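L-Ala-D/L-Glu Epimerase (Escherichia coli, PDB 1JPD) belongs to the enolase superfamily, pairing a mandelate racemase/muconate lactonizing enzyme-type N-terminal domain with a TIM-barrel-like C-terminal domain. Local coordinates at residues P133-W144 against A166-A174. Sequence-based numbering, arbitrary orientation.
Sequences PDQMANSASTLW and AIRTAVPDA
Ala137 sits against Ala166 and Ala170, its CB 4.0 Å from Ala166 CB. With alanines at all three positions, nothing bulky stands between the helices here, and Ala137 CA comes to 4.3 Å from Ile167 CA. The axes of segments 133-144 and 166-170 approach to 8.1 Å at a crossing angle of -29°. Around this small-residue seam larger side chains fill the hollows. Ile167 reaches back into helix 133-144, its CD1 lying 3.6 Å from Met136 CB, while its other branch, CG2, meets the methyl of Ala140. A branched residue suits this place because its two arms serve two successive turns, and both Met136 and Ile167 also rest on Val153 of strand 150-154. One turn on, Val171 CG1 fills the hollow lined by Ala140, Ser141 CA and Trp144 CB, 3.6 Å from the last; a compact branched side chain suits so shallow a site.

A chi1 of 166° sets the indole of Trp144 opposite its own backbone N, across the turn 171-174, which its broad flat ring suits. There Ala174 N lies over one ring face, Ala174 CB is 3.5 Å from Trp144 CE3, and Asp173 CB, on the same side of the ring plane, approaches CZ2 and CH2. Arg168 braces this type I turn from within its own segment: NH1 donates to Ala174 O (2.6 Å) and to Val171 O, both in the guanidinium plane, and NE bonds Leu199 O. The whole is the packing of neighbouring outer helices, running in roughly the same direction, in a β/α barrel, with the turn leading from helix 160-170 into strand 175-179.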
loop_
_atom_site.group_PDB
_atom_site.type_symbol
_atom_site.label_atom_id
_atom_site.label_comp_id
_atom_site.label_asym_id
_atom_site.label_seq_id
_atom_site.Cartn_x
_atom_site.Cartn_y
_atom_site.Cartn_z
ATOM N N PRO A 133 14.810 -20.595 -10.076
ATOM C CA PRO A 133 15.501 -19.491 -10.754
ATOM C C PRO A 133 15.001 -19.352 -12.197
ATOM O O PRO A 133 14.631 -18.264 -12.643
ATOM C CB PRO A 133 16.964 -19.910 -10.671
ATOM C CG PRO A 133 17.014 -20.612 -9.321
ATOM C CD PRO A 133 15.760 -21.459 -9.351
ATOM N N ASP A 134 14.978 -20.466 -12.918
ATOM C CA ASP A 134 14.504 -20.469 -14.296
ATOM C C ASP A 134 13.092 -19.886 -14.417
ATOM O O ASP A 134 12.858 -18.966 -15.204
ATOM C CB ASP A 134 14.495 -21.891 -14.850
ATOM C CG ASP A 134 14.126 -21.937 -16.319
ATOM O OD1 ASP A 134 13.393 -22.867 -16.719
ATOM O OD2 ASP A 134 14.579 -21.043 -17.073
ATOM N N GLN A 135 12.149 -20.426 -13.645
ATOM C CA GLN A 135 10.770 -19.938 -13.691
ATOM C C GLN A 135 10.679 -18.449 -13.381
ATOM O O GLN A 135 9.974 -17.714 -14.067
ATOM C CB GLN A 135 9.884 -20.714 -12.716
ATOM C CG GLN A 135 9.898 -22.212 -12.941
ATOM C CD GLN A 135 9.119 -22.957 -11.878
ATOM O OE1 GLN A 135 9.222 -22.646 -10.690
ATOM N NE2 GLN A 135 8.341 -23.953 -12.297
ATOM N N MET A 136 11.393 -17.995 -12.356
ATOM C CA MET A 136 11.342 -16.577 -12.015
ATOM C C MET A 136 11.956 -15.713 -13.101
ATOM O O MET A 136 11.523 -14.581 -13.325
ATOM C CB MET A 136 12.038 -16.319 -10.681
ATOM C CG MET A 136 11.392 -17.076 -9.535
ATOM S SD MET A 136 12.066 -16.625 -7.943
ATOM C CE MET A 136 11.266 -15.004 -7.740
ATOM N N ALA A 137 12.956 -16.246 -13.791
ATOM C CA ALA A 137 13.596 -15.493 -14.855
ATOM C C ALA A 137 12.659 -15.359 -16.059
ATOM O O ALA A 137 12.509 -14.265 -16.611
ATOM C CB ALA A 137 14.907 -16.167 -15.259
ATOM N N ASN A 138 12.021 -16.462 -16.459
ATOM C CA ASN A 138 11.097 -16.429 -17.595
ATOM C C ASN A 138 9.953 -15.468 -17.325
ATOM O O ASN A 138 9.557 -14.690 -18.200
ATOM C CB ASN A 138 10.514 -17.812 -17.892
ATOM C CG ASN A 138 11.517 -18.738 -18.536
ATOM O OD1 ASN A 138 12.271 -18.336 -19.431
ATOM N ND2 ASN A 138 11.526 -19.993 -18.096
ATOM N N SER A 139 9.419 -15.529 -16.110
ATOM C CA SER A 139 8.324 -14.656 -15.727
ATOM C C SER A 139 8.748 -13.199 -15.816
ATOM O O SER A 139 8.028 -12.376 -16.382
ATOM C CB SER A 139 7.865 -14.971 -14.306
ATOM O OG SER A 139 6.876 -14.043 -13.890
ATOM N N ALA A 140 9.916 -12.883 -15.261
ATOM C CA ALA A 140 10.431 -11.519 -15.288
ATOM C C ALA A 140 10.596 -11.037 -16.727
ATOM O O ALA A 140 10.270 -9.890 -17.056
ATOM C CB ALA A 140 11.759 -11.449 -14.564
ATOM N N SER A 141 11.097 -11.917 -17.587
ATOM C CA SER A 141 11.291 -11.552 -18.984
ATOM C C SER A 141 9.959 -11.264 -19.693
ATOM O O SER A 141 9.835 -10.272 -20.408
ATOM C CB SER A 141 12.051 -12.661 -19.718
ATOM O OG SER A 141 12.238 -12.315 -21.080
ATOM N N THR A 142 8.968 -12.129 -19.486
ATOM C CA THR A 142 7.652 -11.962 -20.099
ATOM C C THR A 142 6.958 -10.687 -19.626
ATOM O O THR A 142 6.339 -9.973 -20.420
ATOM C CB THR A 142 6.730 -13.147 -19.774
ATOM O OG1 THR A 142 7.300 -14.356 -20.292
ATOM C CG2 THR A 142 5.358 -12.932 -20.387
ATOM N N LEU A 143 7.054 -10.411 -18.328
ATOM C CA LEU A 143 6.436 -9.216 -17.765
ATOM C C LEU A 143 7.170 -7.975 -18.254
ATOM O O LEU A 143 6.564 -6.916 -18.416
ATOM C CB LEU A 143 6.438 -9.283 -16.231
ATOM C CG LEU A 143 5.613 -10.440 -15.649
ATOM C CD1 LEU A 143 5.755 -10.493 -14.136
ATOM C CD2 LEU A 143 4.149 -10.258 -16.033
ATOM N N TRP A 144 8.475 -8.100 -18.492
ATOM C CA TRP A 144 9.264 -6.971 -18.987
ATOM C C TRP A 144 8.862 -6.678 -20.430
ATOM O O TRP A 144 8.756 -5.517 -20.830
ATOM C CB TRP A 144 10.767 -7.276 -18.903
ATOM C CG TRP A 144 11.622 -6.320 -19.693
ATOM C CD1 TRP A 144 12.110 -6.508 -20.959
ATOM C CD2 TRP A 144 12.029 -5.007 -19.299
ATOM N NE1 TRP A 144 12.791 -5.394 -21.373
ATOM C CE2 TRP A 144 12.759 -4.456 -20.375
ATOM C CE3 TRP A 144 11.851 -4.242 -18.140
ATOM C CZ2 TRP A 144 13.308 -3.170 -20.328
ATOM C CZ3 TRP A 144 12.400 -2.959 -18.092
ATOM C CH2 TRP A 144 13.119 -2.439 -19.180
ATOM N N ALA A 166 19.632 -15.188 -11.964
ATOM C CA ALA A 166 18.898 -15.565 -13.173
ATOM C C ALA A 166 17.911 -14.477 -13.610
ATOM O O ALA A 166 17.752 -14.232 -14.803
ATOM C CB ALA A 166 18.165 -16.883 -12.964
ATOM N N ILE A 167 17.254 -13.827 -12.650
ATOM C CA ILE A 167 16.301 -12.754 -12.958
ATOM C C ILE A 167 16.991 -11.524 -13.575
ATOM O O ILE A 167 16.594 -11.059 -14.653
ATOM C CB ILE A 167 15.503 -12.331 -11.687
ATOM C CG1 ILE A 167 14.523 -13.445 -11.307
ATOM C CG2 ILE A 167 14.752 -11.030 -11.927
ATOM C CD1 ILE A 167 13.873 -13.269 -9.939
ATOM N N ARG A 168 18.015 -11.000 -12.901
ATOM C CA ARG A 168 18.734 -9.837 -13.416
ATOM C C ARG A 168 19.340 -10.106 -14.796
ATOM O O ARG A 168 19.345 -9.226 -15.654
ATOM C CB ARG A 168 19.845 -9.401 -12.452
ATOM C CG ARG A 168 20.773 -8.340 -13.048
ATOM C CD ARG A 168 19.972 -7.153 -13.569
ATOM N NE ARG A 168 19.633 -6.202 -12.513
ATOM C CZ ARG A 168 18.642 -5.320 -12.594
ATOM N NH1 ARG A 168 17.881 -5.270 -13.678
ATOM N NH2 ARG A 168 18.432 -4.473 -11.599
ATOM N N THR A 169 19.855 -11.313 -15.004
ATOM C CA THR A 169 20.447 -11.672 -16.290
ATOM C C THR A 169 19.378 -11.619 -17.386
ATOM O O THR A 169 19.671 -11.278 -18.536
ATOM C CB THR A 169 21.051 -13.108 -16.270
ATOM O OG1 THR A 169 22.068 -13.199 -15.262
ATOM C CG2 THR A 169 21.657 -13.455 -17.627
ATOM N N ALA A 170 18.143 -11.959 -17.017
ATOM C CA ALA A 170 17.018 -11.972 -17.951
ATOM C C ALA A 170 16.504 -10.576 -18.280
ATOM O O ALA A 170 16.207 -10.281 -19.440
ATOM C CB ALA A 170 15.884 -12.823 -17.390
ATOM N N VAL A 171 16.380 -9.727 -17.265
ATOM C CA VAL A 171 15.903 -8.370 -17.475
ATOM C C VAL A 171 16.956 -7.401 -16.955
ATOM O O VAL A 171 16.760 -6.720 -15.950
ATOM C CB VAL A 171 14.541 -8.134 -16.767
ATOM C CG1 VAL A 171 13.481 -9.053 -17.378
ATOM C CG2 VAL A 171 14.664 -8.408 -15.279
ATOM N N PRO A 172 18.096 -7.319 -17.661
ATOM C CA PRO A 172 19.196 -6.435 -17.271
ATOM C C PRO A 172 18.806 -4.968 -17.172
ATOM O O PRO A 172 19.460 -4.202 -16.472
ATOM C CB PRO A 172 20.240 -6.695 -18.356
ATOM C CG PRO A 172 19.392 -6.952 -19.551
ATOM C CD PRO A 172 18.345 -7.890 -18.997
ATOM N N ASP A 173 17.737 -4.575 -17.856
ATOM C CA ASP A 173 17.310 -3.179 -17.820
ATOM C C ASP A 173 16.145 -2.895 -16.892
ATOM O O ASP A 173 15.820 -1.736 -16.643
ATOM C CB ASP A 173 16.942 -2.694 -19.222
ATOM C CG ASP A 173 18.122 -2.696 -20.161
ATOM O OD1 ASP A 173 19.205 -2.231 -19.744
ATOM O OD2 ASP A 173 17.966 -3.155 -21.315
ATOM N N ALA A 174 15.512 -3.946 -16.388
ATOM C CA ALA A 174 14.375 -3.782 -15.495
ATOM C C ALA A 174 14.794 -3.223 -14.149
ATOM O O ALA A 174 15.875 -3.541 -13.650
ATOM C CB ALA A 174 13.688 -5.121 -15.291
#